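Local coordinates for protein Non-atp dependent l-selective hydantoinase (Arthrobacter aurescens, PDB 1GKR) that catalyses the zinc-dependent hydrolysis of 5-substituted hydantoins, preferring aryl over alkyl derivatives, with a stereoselectivity that depends on the substrate, at residues A[281-286]-A[326-331]; A[8-13]-A[17-22]; A[177-182]-A[370-375]; A[118-123]-A[427-432]; A[245-250]-A[298-303]. One frame throughout, in Å; residues are numbered along the deposited sequence.

Contact 1. Residues A[281-286]-A[326-331]; sequences YMKVAP and KDVWKA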
# COMPACT_ATOMS: atom_id res chain seq x y z
N TYR A 281 20.77 2.57 -33.61
CA TYR A 281 21.79 1.87 -32.84
C TYR A 281 21.48 1.87 -31.36
O TYR A 281 22.20 1.31 -30.54
CB TYR A 281 23.15 2.51 -33.11
CG TYR A 281 23.61 2.20 -34.51
CD1 TYR A 281 23.95 0.89 -34.87
CD2 TYR A 281 23.59 3.18 -35.51
CE1 TYR A 281 24.25 0.56 -36.19
CE2 TYR A 281 23.89 2.86 -36.83
CZ TYR A 281 24.22 1.55 -37.16
OH TYR A 281 24.50 1.21 -38.46
N MET A 282 20.35 2.47 -31.04
CA MET A 282 19.88 2.60 -29.67
C MET A 282 18.54 1.90 -29.58
O MET A 282 17.92 1.85 -28.52
CB MET A 282 19.72 4.08 -29.38
CG MET A 282 19.09 4.41 -28.08
SD MET A 282 18.42 6.07 -28.15
CE MET A 282 19.64 6.83 -29.09
N LYS A 283 18.08 1.36 -30.70
CA LYS A 283 16.80 0.66 -30.71
C LYS A 283 16.96 -0.68 -30.04
O LYS A 283 17.60 -1.59 -30.58
CB LYS A 283 16.30 0.44 -32.13
CG LYS A 283 14.91 -0.16 -32.14
CD LYS A 283 14.41 -0.36 -33.54
CE LYS A 283 13.10 -1.12 -33.53
NZ LYS A 283 12.68 -1.43 -34.91
N VAL A 284 16.37 -0.81 -28.86
CA VAL A 284 16.47 -2.04 -28.11
C VAL A 284 15.08 -2.34 -27.50
O VAL A 284 14.19 -1.49 -27.56
CB VAL A 284 17.58 -1.86 -27.05
CG1 VAL A 284 17.04 -1.14 -25.86
CG2 VAL A 284 18.21 -3.19 -26.71
N ALA A 285 14.87 -3.53 -26.96
CA ALA A 285 13.55 -3.84 -26.37
C ALA A 285 13.71 -4.48 -25.02
O ALA A 285 14.40 -5.50 -24.90
CB ALA A 285 12.79 -4.77 -27.25
N PRO A 286 13.08 -3.90 -23.98
CA PRO A 286 12.22 -2.70 -23.99
C PRO A 286 12.99 -1.46 -24.41
O PRO A 286 14.21 -1.40 -24.29
CB PRO A 286 11.77 -2.57 -22.54
CG PRO A 286 11.98 -3.91 -21.98
CD PRO A 286 13.24 -4.38 -22.62
N LYS A 326 15.88 6.04 -41.72
CA LYS A 326 14.76 6.60 -42.46
C LYS A 326 13.42 5.99 -42.05
O LYS A 326 12.39 6.67 -42.06
CB LYS A 326 14.98 6.38 -43.96
CG LYS A 326 16.36 6.83 -44.46
CD LYS A 326 16.65 6.28 -45.86
CE LYS A 326 18.13 6.47 -46.23
NZ LYS A 326 18.48 5.82 -47.54
N ASP A 327 13.42 4.71 -41.72
CA ASP A 327 12.21 4.02 -41.30
C ASP A 327 12.58 3.09 -40.14
O ASP A 327 13.15 2.01 -40.36
CB ASP A 327 11.62 3.22 -42.47
CG ASP A 327 10.37 2.46 -42.09
OD1 ASP A 327 10.45 1.63 -41.17
OD2 ASP A 327 9.30 2.69 -42.70
N VAL A 328 12.25 3.52 -38.93
CA VAL A 328 12.55 2.79 -37.70
C VAL A 328 12.08 1.34 -37.67
O VAL A 328 12.78 0.46 -37.18
CB VAL A 328 11.95 3.54 -36.47
CG1 VAL A 328 10.48 3.15 -36.25
CG2 VAL A 328 12.78 3.25 -35.25
N TRP A 329 10.89 1.08 -38.21
CA TRP A 329 10.33 -0.26 -38.21
C TRP A 329 11.16 -1.26 -39.02
O TRP A 329 10.85 -2.45 -39.04
CB TRP A 329 8.90 -0.25 -38.75
CG TRP A 329 8.06 0.83 -38.16
CD1 TRP A 329 7.64 1.96 -38.78
CD2 TRP A 329 7.62 0.93 -36.80
NE1 TRP A 329 6.96 2.77 -37.89
CE2 TRP A 329 6.95 2.16 -36.67
CE3 TRP A 329 7.75 0.10 -35.68
CZ2 TRP A 329 6.39 2.58 -35.46
CZ3 TRP A 329 7.20 0.51 -34.48
CH2 TRP A 329 6.53 1.74 -34.38
N LYS A 330 12.22 -0.80 -39.68
CA LYS A 330 13.02 -1.73 -40.49
C LYS A 330 14.39 -2.01 -39.91
O LYS A 330 15.25 -2.60 -40.57
CB LYS A 330 13.16 -1.20 -41.91
CG LYS A 330 11.83 -1.13 -42.63
CD LYS A 330 12.00 -0.85 -44.12
CE LYS A 330 10.62 -0.65 -44.80
NZ LYS A 330 10.72 -0.10 -46.23
N ALA A 331 14.59 -1.59 -38.67
CA ALA A 331 15.85 -1.83 -37.99
C ALA A 331 15.55 -2.85 -36.89
O ALA A 331 14.47 -2.83 -36.29
CB ALA A 331 16.37 -0.53 -37.39

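Contact 2. Residues A[8-13]-A[17-22]; sequences NCRLVS and ITEADI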
# COMPACT_ATOMS: atom_id res chain seq x y z
N ASN A 8 49.46 -5.60 -3.17
CA ASN A 8 49.09 -4.21 -3.00
C ASN A 8 47.77 -3.97 -3.67
O ASN A 8 47.62 -3.06 -4.49
CB ASN A 8 50.16 -3.30 -3.59
CG ASN A 8 51.52 -3.59 -3.01
OD1 ASN A 8 51.68 -3.66 -1.80
ND2 ASN A 8 52.51 -3.76 -3.89
N CYS A 9 46.80 -4.81 -3.32
CA CYS A 9 45.48 -4.69 -3.89
C CYS A 9 44.61 -3.91 -2.95
O CYS A 9 44.76 -4.02 -1.74
CB CYS A 9 44.82 -6.06 -4.05
SG CYS A 9 45.67 -7.24 -5.05
N ARG A 10 43.72 -3.11 -3.51
CA ARG A 10 42.75 -2.39 -2.70
C ARG A 10 41.53 -3.17 -3.17
O ARG A 10 40.81 -2.77 -4.09
CB ARG A 10 42.69 -0.91 -3.09
CG ARG A 10 42.41 -0.02 -1.90
CD ARG A 10 42.25 1.42 -2.31
NE ARG A 10 43.52 2.01 -2.70
CZ ARG A 10 44.46 2.37 -1.83
NH1 ARG A 10 44.25 2.20 -0.53
NH2 ARG A 10 45.61 2.88 -2.26
N LEU A 11 41.37 -4.33 -2.56
CA LEU A 11 40.33 -5.30 -2.86
C LEU A 11 38.91 -4.85 -2.52
O LEU A 11 38.61 -4.58 -1.35
CB LEU A 11 40.70 -6.58 -2.13
CG LEU A 11 39.89 -7.85 -2.22
CD1 LEU A 11 39.48 -8.13 -3.65
CD2 LEU A 11 40.75 -8.98 -1.66
N VAL A 12 38.03 -4.79 -3.51
CA VAL A 12 36.66 -4.35 -3.24
C VAL A 12 35.59 -5.44 -3.31
O VAL A 12 35.60 -6.30 -4.20
CB VAL A 12 36.25 -3.14 -4.14
CG1 VAL A 12 37.24 -2.95 -5.24
CG2 VAL A 12 34.86 -3.30 -4.69
N SER A 13 34.68 -5.40 -2.34
CA SER A 13 33.58 -6.34 -2.25
C SER A 13 32.35 -5.48 -2.04
O SER A 13 32.47 -4.27 -1.93
CB SER A 13 33.77 -7.30 -1.08
OG SER A 13 33.62 -6.62 0.16
N ILE A 17 36.25 -1.87 1.15
CA ILE A 17 37.54 -2.07 0.52
C ILE A 17 38.53 -2.54 1.58
O ILE A 17 38.63 -1.92 2.62
CB ILE A 17 38.10 -0.75 -0.08
CG1 ILE A 17 37.31 -0.32 -1.32
CG2 ILE A 17 39.55 -0.94 -0.49
CD1 ILE A 17 35.92 0.06 -1.03
N THR A 18 39.23 -3.64 1.34
CA THR A 18 40.23 -4.07 2.30
C THR A 18 41.59 -4.18 1.60
O THR A 18 41.68 -4.64 0.47
CB THR A 18 39.87 -5.40 3.00
OG1 THR A 18 39.65 -6.42 2.02
CG2 THR A 18 38.60 -5.24 3.83
N GLU A 19 42.63 -3.70 2.27
CA GLU A 19 43.97 -3.73 1.70
C GLU A 19 44.71 -5.02 1.97
O GLU A 19 45.05 -5.32 3.11
CB GLU A 19 44.78 -2.57 2.26
CG GLU A 19 44.16 -1.23 1.96
CD GLU A 19 44.90 -0.10 2.63
OE1 GLU A 19 44.82 0.02 3.87
OE2 GLU A 19 45.58 0.67 1.91
N ALA A 20 44.98 -5.79 0.91
CA ALA A 20 45.69 -7.05 1.08
C ALA A 20 46.30 -7.57 -0.21
O ALA A 20 46.26 -6.92 -1.25
CB ALA A 20 44.76 -8.09 1.64
N ASP A 21 46.90 -8.75 -0.11
CA ASP A 21 47.51 -9.40 -1.26
C ASP A 21 46.77 -10.72 -1.49
O ASP A 21 46.32 -11.37 -0.53
CB ASP A 21 48.99 -9.70 -1.00
CG ASP A 21 49.82 -8.44 -0.86
OD1 ASP A 21 49.31 -7.33 -1.14
OD2 ASP A 21 51.01 -8.58 -0.47
N ILE A 22 46.67 -11.11 -2.75
CA ILE A 22 45.99 -12.35 -3.11
C ILE A 22 46.99 -13.39 -3.59
O ILE A 22 47.79 -13.13 -4.49
CB ILE A 22 44.93 -12.10 -4.19
CG1 ILE A 22 43.94 -11.05 -3.70
CG2 ILE A 22 44.19 -13.39 -4.50
CD1 ILE A 22 43.02 -10.56 -4.75
O HOH W 1 36.83 -5.94 1.09

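Contact 3. Residues A[177-182]-A[370-375]; sequences GSVIVV and KLFGIY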
# COMPACT_ATOMS: atom_id res chain seq x y z
N GLY A 177 14.30 -26.31 -8.85
CA GLY A 177 15.08 -25.42 -8.02
C GLY A 177 16.02 -24.62 -8.89
O GLY A 177 17.14 -24.27 -8.49
N SER A 178 15.57 -24.32 -10.11
CA SER A 178 16.37 -23.58 -11.06
C SER A 178 16.00 -22.11 -10.99
O SER A 178 15.45 -21.65 -9.99
CB SER A 178 16.13 -24.13 -12.46
OG SER A 178 16.94 -23.47 -13.42
N VAL A 179 16.30 -21.37 -12.05
CA VAL A 179 15.98 -19.95 -12.13
C VAL A 179 15.30 -19.72 -13.47
O VAL A 179 15.66 -20.35 -14.46
CB VAL A 179 17.27 -19.09 -12.12
CG1 VAL A 179 16.92 -17.61 -12.17
CG2 VAL A 179 18.09 -19.41 -10.92
N ILE A 180 14.31 -18.85 -13.51
CA ILE A 180 13.64 -18.52 -14.76
C ILE A 180 13.75 -17.00 -14.92
O ILE A 180 13.50 -16.24 -13.98
CB ILE A 180 12.15 -18.92 -14.76
CG1 ILE A 180 11.49 -18.47 -16.06
CG2 ILE A 180 11.43 -18.27 -13.61
CD1 ILE A 180 11.99 -19.22 -17.28
N VAL A 181 14.18 -16.55 -16.09
CA VAL A 181 14.27 -15.13 -16.34
C VAL A 181 13.29 -14.91 -17.48
O VAL A 181 13.10 -15.81 -18.30
CB VAL A 181 15.71 -14.70 -16.76
CG1 VAL A 181 16.70 -15.17 -15.74
CG2 VAL A 181 16.07 -15.24 -18.12
N VAL A 182 12.65 -13.76 -17.54
CA VAL A 182 11.70 -13.52 -18.62
C VAL A 182 11.87 -12.13 -19.20
O VAL A 182 12.43 -11.24 -18.56
CB VAL A 182 10.22 -13.61 -18.14
CG1 VAL A 182 10.01 -14.85 -17.34
CG2 VAL A 182 9.86 -12.41 -17.33
N LYS A 370 25.34 -15.23 -7.18
CA LYS A 370 24.50 -15.76 -6.12
C LYS A 370 23.17 -16.28 -6.65
O LYS A 370 22.82 -17.43 -6.42
CB LYS A 370 24.24 -14.69 -5.06
CG LYS A 370 25.43 -14.47 -4.13
CD LYS A 370 25.13 -13.39 -3.11
CE LYS A 370 26.21 -13.30 -2.06
NZ LYS A 370 25.95 -12.19 -1.11
N LEU A 371 22.43 -15.44 -7.38
CA LEU A 371 21.13 -15.87 -7.89
C LEU A 371 21.16 -17.16 -8.72
O LEU A 371 20.22 -17.94 -8.67
CB LEU A 371 20.49 -14.74 -8.71
CG LEU A 371 20.06 -13.55 -7.86
CD1 LEU A 371 19.65 -12.41 -8.75
CD2 LEU A 371 18.91 -13.94 -6.95
N PHE A 372 22.24 -17.40 -9.45
CA PHE A 372 22.32 -18.60 -10.27
C PHE A 372 22.99 -19.78 -9.61
O PHE A 372 23.08 -20.87 -10.19
CB PHE A 372 23.00 -18.28 -11.59
CG PHE A 372 22.11 -17.57 -12.55
CD1 PHE A 372 21.16 -18.28 -13.28
CD2 PHE A 372 22.18 -16.19 -12.70
CE1 PHE A 372 20.29 -17.60 -14.14
CE2 PHE A 372 21.33 -15.51 -13.56
CZ PHE A 372 20.38 -16.21 -14.28
N GLY A 373 23.46 -19.56 -8.39
CA GLY A 373 24.10 -20.63 -7.66
C GLY A 373 25.51 -20.97 -8.07
O GLY A 373 25.94 -22.10 -7.88
N ILE A 374 26.25 -20.02 -8.64
CA ILE A 374 27.62 -20.30 -9.02
C ILE A 374 28.50 -19.45 -8.11
O ILE A 374 29.70 -19.28 -8.36
CB ILE A 374 27.88 -19.93 -10.51
CG1 ILE A 374 27.59 -18.45 -10.76
CG2 ILE A 374 27.00 -20.76 -11.41
CD1 ILE A 374 27.75 -18.04 -12.21
N TYR A 375 27.90 -18.98 -7.03
CA TYR A 375 28.54 -18.06 -6.11
C TYR A 375 29.94 -18.21 -5.60
O TYR A 375 30.89 -17.87 -6.32
CB TYR A 375 27.66 -17.73 -4.91
CG TYR A 375 28.32 -16.69 -4.00
CD1 TYR A 375 28.75 -15.46 -4.50
CD2 TYR A 375 28.55 -16.96 -2.65
CE1 TYR A 375 29.39 -14.52 -3.68
CE2 TYR A 375 29.19 -16.04 -1.83
CZ TYR A 375 29.61 -14.82 -2.33
OH TYR A 375 30.23 -13.92 -1.48

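Contact 4. Residues A[118-123]-A[427-432]; sequences KVDFAL and MVRGTV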
# COMPACT_ATOMS: atom_id res chain seq x y z
N LYS A 118 36.68 -17.76 -24.88
CA LYS A 118 37.93 -17.38 -24.23
C LYS A 118 37.75 -16.99 -22.75
O LYS A 118 38.73 -16.82 -22.03
CB LYS A 118 38.60 -16.25 -25.02
CG LYS A 118 39.13 -16.66 -26.40
CD LYS A 118 40.15 -15.62 -26.88
CE LYS A 118 40.92 -16.07 -28.12
NZ LYS A 118 40.10 -15.91 -29.35
N VAL A 119 36.51 -16.82 -22.31
CA VAL A 119 36.25 -16.52 -20.90
C VAL A 119 35.34 -17.66 -20.43
O VAL A 119 34.85 -18.43 -21.25
CB VAL A 119 35.58 -15.15 -20.71
CG1 VAL A 119 36.53 -14.05 -21.18
CG2 VAL A 119 34.28 -15.08 -21.48
N ASP A 120 35.12 -17.81 -19.14
CA ASP A 120 34.28 -18.92 -18.68
C ASP A 120 32.80 -18.68 -18.97
O ASP A 120 32.38 -17.54 -19.20
CB ASP A 120 34.53 -19.20 -17.19
CG ASP A 120 35.86 -19.93 -16.94
OD1 ASP A 120 36.59 -20.23 -17.91
OD2 ASP A 120 36.17 -20.20 -15.76
N PHE A 121 32.01 -19.75 -18.96
CA PHE A 121 30.60 -19.60 -19.29
C PHE A 121 29.66 -20.59 -18.62
O PHE A 121 30.04 -21.68 -18.22
CB PHE A 121 30.44 -19.77 -20.80
CG PHE A 121 30.83 -21.14 -21.29
CD1 PHE A 121 32.17 -21.50 -21.41
CD2 PHE A 121 29.85 -22.10 -21.56
CE1 PHE A 121 32.54 -22.81 -21.78
CE2 PHE A 121 30.21 -23.41 -21.93
CZ PHE A 121 31.55 -23.76 -22.04
N ALA A 122 28.40 -20.17 -18.53
CA ALA A 122 27.32 -20.98 -17.99
C ALA A 122 26.26 -20.90 -19.08
O ALA A 122 26.28 -19.99 -19.91
CB ALA A 122 26.80 -20.36 -16.70
N LEU A 123 25.32 -21.84 -19.09
CA LEU A 123 24.30 -21.82 -20.13
C LEU A 123 22.86 -21.85 -19.68
O LEU A 123 22.50 -22.49 -18.70
CB LEU A 123 24.52 -22.99 -21.08
CG LEU A 123 25.81 -22.93 -21.87
CD1 LEU A 123 25.94 -24.21 -22.65
CD2 LEU A 123 25.79 -21.74 -22.81
N MET A 427 42.03 -11.46 -15.34
CA MET A 427 42.46 -12.85 -15.29
C MET A 427 41.34 -13.76 -14.83
O MET A 427 40.49 -13.36 -14.01
CB MET A 427 43.67 -13.04 -14.37
CG MET A 427 43.43 -12.93 -12.87
SD MET A 427 44.70 -13.82 -11.88
CE MET A 427 46.13 -12.80 -12.07
N VAL A 428 41.32 -14.96 -15.39
CA VAL A 428 40.33 -15.93 -14.97
C VAL A 428 41.09 -17.19 -14.57
O VAL A 428 42.03 -17.60 -15.25
CB VAL A 428 39.24 -16.22 -16.06
CG1 VAL A 428 39.44 -15.31 -17.23
CG2 VAL A 428 39.23 -17.69 -16.44
N ARG A 429 40.70 -17.75 -13.42
CA ARG A 429 41.32 -18.93 -12.86
C ARG A 429 42.84 -18.84 -12.80
O ARG A 429 43.58 -19.76 -13.18
CB ARG A 429 40.86 -20.17 -13.63
CG ARG A 429 39.46 -20.58 -13.26
CD ARG A 429 38.94 -21.73 -14.11
NE ARG A 429 38.72 -21.32 -15.50
CZ ARG A 429 39.56 -21.57 -16.49
NH1 ARG A 429 40.68 -22.23 -16.26
NH2 ARG A 429 39.28 -21.14 -17.72
N GLY A 430 43.32 -17.70 -12.31
CA GLY A 430 44.74 -17.51 -12.16
C GLY A 430 45.57 -17.19 -13.39
O GLY A 430 46.79 -17.06 -13.27
N THR A 431 44.98 -17.06 -14.58
CA THR A 431 45.83 -16.73 -15.71
C THR A 431 45.39 -15.45 -16.41
O THR A 431 44.19 -15.19 -16.58
CB THR A 431 45.97 -17.95 -16.69
OG1 THR A 431 45.33 -17.66 -17.93
CG2 THR A 431 45.37 -19.23 -16.08
N VAL A 432 46.35 -14.61 -16.77
CA VAL A 432 46.03 -13.34 -17.42
C VAL A 432 45.50 -13.59 -18.82
O VAL A 432 46.23 -14.08 -19.67
CB VAL A 432 47.25 -12.42 -17.50
CG1 VAL A 432 46.86 -11.07 -18.11
CG2 VAL A 432 47.84 -12.22 -16.13

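Contact 5. Residues A[245-250]-A[298-303]; sequences GVELIH and WEQLEN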
# COMPACT_ATOMS: atom_id res chain seq x y z
N GLY A 245 8.80 0.19 -12.86
CA GLY A 245 8.88 -1.25 -12.93
C GLY A 245 9.83 -1.76 -11.86
O GLY A 245 9.59 -2.80 -11.23
N VAL A 246 10.91 -1.03 -11.66
CA VAL A 246 11.88 -1.42 -10.65
C VAL A 246 11.15 -1.44 -9.32
O VAL A 246 11.26 -2.41 -8.56
CB VAL A 246 13.06 -0.42 -10.58
CG1 VAL A 246 13.97 -0.77 -9.41
CG2 VAL A 246 13.86 -0.48 -11.87
N GLU A 247 10.38 -0.39 -9.04
CA GLU A 247 9.66 -0.33 -7.78
C GLU A 247 8.68 -1.50 -7.59
O GLU A 247 8.64 -2.11 -6.52
CB GLU A 247 8.96 1.02 -7.65
CG GLU A 247 9.45 1.84 -6.44
CD GLU A 247 9.86 3.27 -6.81
OE1 GLU A 247 9.02 4.01 -7.36
OE2 GLU A 247 11.04 3.64 -6.54
N LEU A 248 7.91 -1.82 -8.63
CA LEU A 248 6.96 -2.92 -8.56
C LEU A 248 7.64 -4.21 -8.11
O LEU A 248 7.13 -4.91 -7.24
CB LEU A 248 6.32 -3.14 -9.93
CG LEU A 248 4.88 -2.69 -10.20
CD1 LEU A 248 4.55 -1.44 -9.42
CD2 LEU A 248 4.72 -2.43 -11.70
N ILE A 249 8.79 -4.50 -8.70
CA ILE A 249 9.53 -5.71 -8.37
C ILE A 249 10.10 -5.61 -6.96
O ILE A 249 9.99 -6.55 -6.17
CB ILE A 249 10.69 -5.96 -9.36
CG1 ILE A 249 10.12 -6.23 -10.75
CG2 ILE A 249 11.53 -7.13 -8.93
CD1 ILE A 249 11.15 -6.25 -11.83
N HIS A 250 10.70 -4.47 -6.66
CA HIS A 250 11.28 -4.26 -5.34
C HIS A 250 10.22 -4.46 -4.25
O HIS A 250 10.44 -5.18 -3.28
CB HIS A 250 11.86 -2.86 -5.23
CG HIS A 250 12.68 -2.67 -4.00
ND1 HIS A 250 13.75 -3.49 -3.70
CD2 HIS A 250 12.57 -1.81 -2.97
CE1 HIS A 250 14.26 -3.14 -2.53
NE2 HIS A 250 13.55 -2.12 -2.06
N TRP A 298 19.03 5.87 -11.76
CA TRP A 298 20.34 5.99 -11.13
C TRP A 298 20.27 6.01 -9.60
O TRP A 298 21.18 5.53 -8.93
CB TRP A 298 21.07 7.23 -11.62
CG TRP A 298 21.83 7.00 -12.89
CD1 TRP A 298 21.48 7.42 -14.15
CD2 TRP A 298 23.11 6.38 -13.01
NE1 TRP A 298 22.47 7.10 -15.05
CE2 TRP A 298 23.48 6.46 -14.38
CE3 TRP A 298 23.98 5.76 -12.10
CZ2 TRP A 298 24.69 5.94 -14.86
CZ3 TRP A 298 25.18 5.24 -12.58
CH2 TRP A 298 25.53 5.34 -13.95
N GLU A 299 19.20 6.59 -9.06
CA GLU A 299 19.03 6.62 -7.61
C GLU A 299 18.74 5.21 -7.13
O GLU A 299 19.32 4.72 -6.17
CB GLU A 299 17.87 7.52 -7.23
CG GLU A 299 18.17 9.00 -7.29
CD GLU A 299 16.94 9.84 -6.99
OE1 GLU A 299 16.21 9.49 -6.03
OE2 GLU A 299 16.71 10.84 -7.71
N GLN A 300 17.82 4.55 -7.81
CA GLN A 300 17.44 3.20 -7.45
C GLN A 300 18.65 2.27 -7.47
O GLN A 300 18.76 1.37 -6.64
CB GLN A 300 16.36 2.70 -8.40
CG GLN A 300 15.16 3.61 -8.45
CD GLN A 300 14.06 3.06 -9.32
OE1 GLN A 300 14.30 2.70 -10.48
NE2 GLN A 300 12.86 2.98 -8.77
N LEU A 301 19.55 2.50 -8.42
CA LEU A 301 20.73 1.67 -8.55
C LEU A 301 21.60 1.78 -7.30
O LEU A 301 21.86 0.79 -6.63
CB LEU A 301 21.55 2.10 -9.77
CG LEU A 301 22.42 1.08 -10.52
CD1 LEU A 301 23.69 1.77 -10.95
CD2 LEU A 301 22.73 -0.12 -9.67
N GLU A 302 22.03 2.99 -6.98
CA GLU A 302 22.88 3.20 -5.82
C GLU A 302 22.16 2.83 -4.53
O GLU A 302 22.80 2.42 -3.56
CB GLU A 302 23.35 4.66 -5.76
CG GLU A 302 24.25 5.03 -4.57
CD GLU A 302 25.54 4.19 -4.44
OE1 GLU A 302 26.19 3.90 -5.47
OE2 GLU A 302 25.91 3.85 -3.29
N ASN A 303 20.84 2.94 -4.52
CA ASN A 303 20.09 2.63 -3.32
C ASN A 303 19.71 1.17 -3.11
O ASN A 303 19.10 0.83 -2.10
CB ASN A 303 18.85 3.52 -3.25
CG ASN A 303 19.20 4.95 -2.89
OD1 ASN A 303 19.95 5.19 -1.96
ND2 ASN A 303 18.65 5.91 -3.63

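Contact 1. Residues A[281-286]-A[326-331]
The loops carrying K283 and A331 run with their CA atoms no closer than 7.8 Å, and the gap is bridged by the side chain of K283. With CG anti to the backbone N (chi1 -175°) and every later torsion extended, the lysine reaches across and delivers NZ to two main-chain oxygens. NZ donates to A331 O at 2.7 Å, tilted from the carbonyl plane, and to V328 O at 3.0 Å, from well above the plane (37° out of it). A331 N binds V328 O at 3.1 Å from the opposite face, giving that oxygen two donors and closing the turn around the 3-10 residues V328 and W329. Alongside the ammonium, the methylenes of K283 pass A331 CB and V328 CG2, each 4.3 Å from CD, while the ring of Y208 makes a cation-pi contact with the lysine. Replacing K283 by an alanine would probably leave A331 O without this donor and V328 O with one donor fewer, losing the side-chain bridge between the loops. In the TIM-barrel fold of the amidohydrolases such long loops surround the metal centre, and here the K283 side chain lies about 12 Å from a bound zinc ion.

Contact 2. Residues A[8-13]-A[17-22]
L11 and I22 form the apolar centre, their side chains crossing at about a right angle with CD2 of L11 4.1 Å from CD1 of I22. The same I22 methyl meets SG of C9 at 4.3 Å. On the other face of the strands V12 packs against I17, and R10 crosses I17 obliquely, its CG against I17 CG2. Between these layers C9 with A20 and L11 with T18 are hydrogen-bonded antiparallel pairs, although the L11 N to T18 O bond is weak. T18 OG1 also binds a water that donates weakly to L11 O, and T18 and A20 pack on Q382 and V383 of a second subunit. Outward, R10 and E19, a non-hydrogen-bonded pair, extend side by side, and NH1 of R10 makes a salt bridge of 3.2 Å to OE2 of E19, the guanidinium and carboxylate planes 32° apart. At the far end D21 turns CG beside its own backbone N (chi1 -66°), which brings OD1 within 2.7 Å of N8 N in a nearly straight bond, while OD2 is held by T36. A leucine in place of D21 would probably leave the N8 amide, at the corner of the chain, without its acceptor and T36 without its partner. The arrangement is a tight antiparallel beta hairpin, consistent with the small beta-sandwich domain that accompanies the barrel in hydantoinases.

Contact 3. Residues A[177-182]-A[370-375]
F372, in the last turn of helix 357-372, brings its ring up to V179 and V181 of strand 179-182, a helix-on-strand contact within the TIM-barrel fold of the amidohydrolases. CG lies anti to the carbonyl carbon, beside the backbone N (chi1 -77°), and neither CB nor CG comes near the strand; contact begins at the ring carbons. CD1 meets V179 CG2 at 4.0 Å. One step farther, CE1 sits 3.9 Å from both CG1 and CB of V179. At the tip, CZ touches CG1 of V181 at 4.1 Å. Both valines cross the phenylalanine at about a right angle, and I236 on the next strand also packs on the ring. Backbone bonds tie strand 179-182 to R234 and I236 of strand 234-237 and to F146, and the strand leads directly to the zinc ligand H183. Behind the ring G373, the first residue to leave helical angles, with positive phi, belongs to a Schellman motif, and G373 N is bonded to K370 O at 3.0 Å. From the same turn, L371 O lies 3.4 Å from the V179 methyl CG2.

Contact 4. Residues A[118-123]-A[427-432]
Both carboxylate oxygens of D120 are gripped by R429 and by a second partner each. R429 meets the group side-on: NE donates to OD2 at 2.8 Å and NH2 to OD1 at 2.8 Å, each oxygen accepting through its syn lone pair. Carboxylate and guanidinium are nearly coplanar, only 6° apart, and both bonds are close to straight, which fixes the rotation of the two flat groups. OD2 also forms a salt bridge with K378, and OD1 accepts from the backbone N of Q447, so the buried charge is probably well compensated. V428 comes over one face of the carboxylate, with CG2 3.9 Å from OD1 of D120. The arginine chain is bent at chi3 (-68°), swinging NE and NH2 round to face the aspartate, while F445 makes a cation-pi contact with R429. Its backbone is held as well: R429 and G430 are the central residues of a type I' turn, closed by V428 N to T431 O and T431 N to V428 O, both 3.1 Å, and R429 N binds D388. A two-residue type I' beta hairpin, its turn arginine reaching out to the first residue of a parallel strand, thus joins the C-terminal strands to the barrel.

Contact 5. Residues A[245-250]-A[298-303]
The amide of Q300 and the carboxylate of E247 meet almost perpendicularly, their planes 86° apart. Q300 NE2 donates to E247 OE2 at 3.0 Å; the acceptor lies in the plane of the amide, whereas the donor comes down on OE2 from above the carboxylate (70° out of its plane). The other end of the amide is directed at V246, where OE1 of Q300 lies 3.4 Å from CB, with both methyls close by. That oxygen therefore nestles against the whole branched end of the valine, which approaches from the opposite direction. Q300 can reach so far because its chain is extended beyond CG (chi2 -176°), spanning helices whose CA atoms are 7.9 Å apart at V246 and Q300. E247 is instead bent at chi2, which brings its carboxylate back toward the glutamine. NE2 has a second acceptor in P243 O, at the start of the same helix as E247, so two bonds fix which way the amide is turned. E247 OE1 forms a long, weak ion pair with R296. The two helices, 243-254 and 291-303, thus join side by side on the outside of the barrel, with V246 packed inward on C261 of strand 259-263, V240 and L305, and L301 on the far side of its helix touching M345 of helix 341-350.

Overall arrangement
Contacts 1, 3, 4 and 5 are mostly buried and lie in the amidohydrolase range, whereas contact 2, about 43 Å from contact 1 between centres, is a partly exposed hairpin; contacts 2 and 3 both reach the second subunit. Contacts 2 and 4 both involve strands of the N- and C-terminal beta structure, the one through main-chain pairing and the other through a charged pair. Contact 3 is largely apolar where a helix meets a barrel strand; contact 5 joins two helices through an amide, and contact 1 ties loops by a lysine to carbonyls. Contacts 1, 3 and 5 are nested in the loop closed by contact 4, and contacts 3 and 4 approach to about 5 Å between nearest atoms.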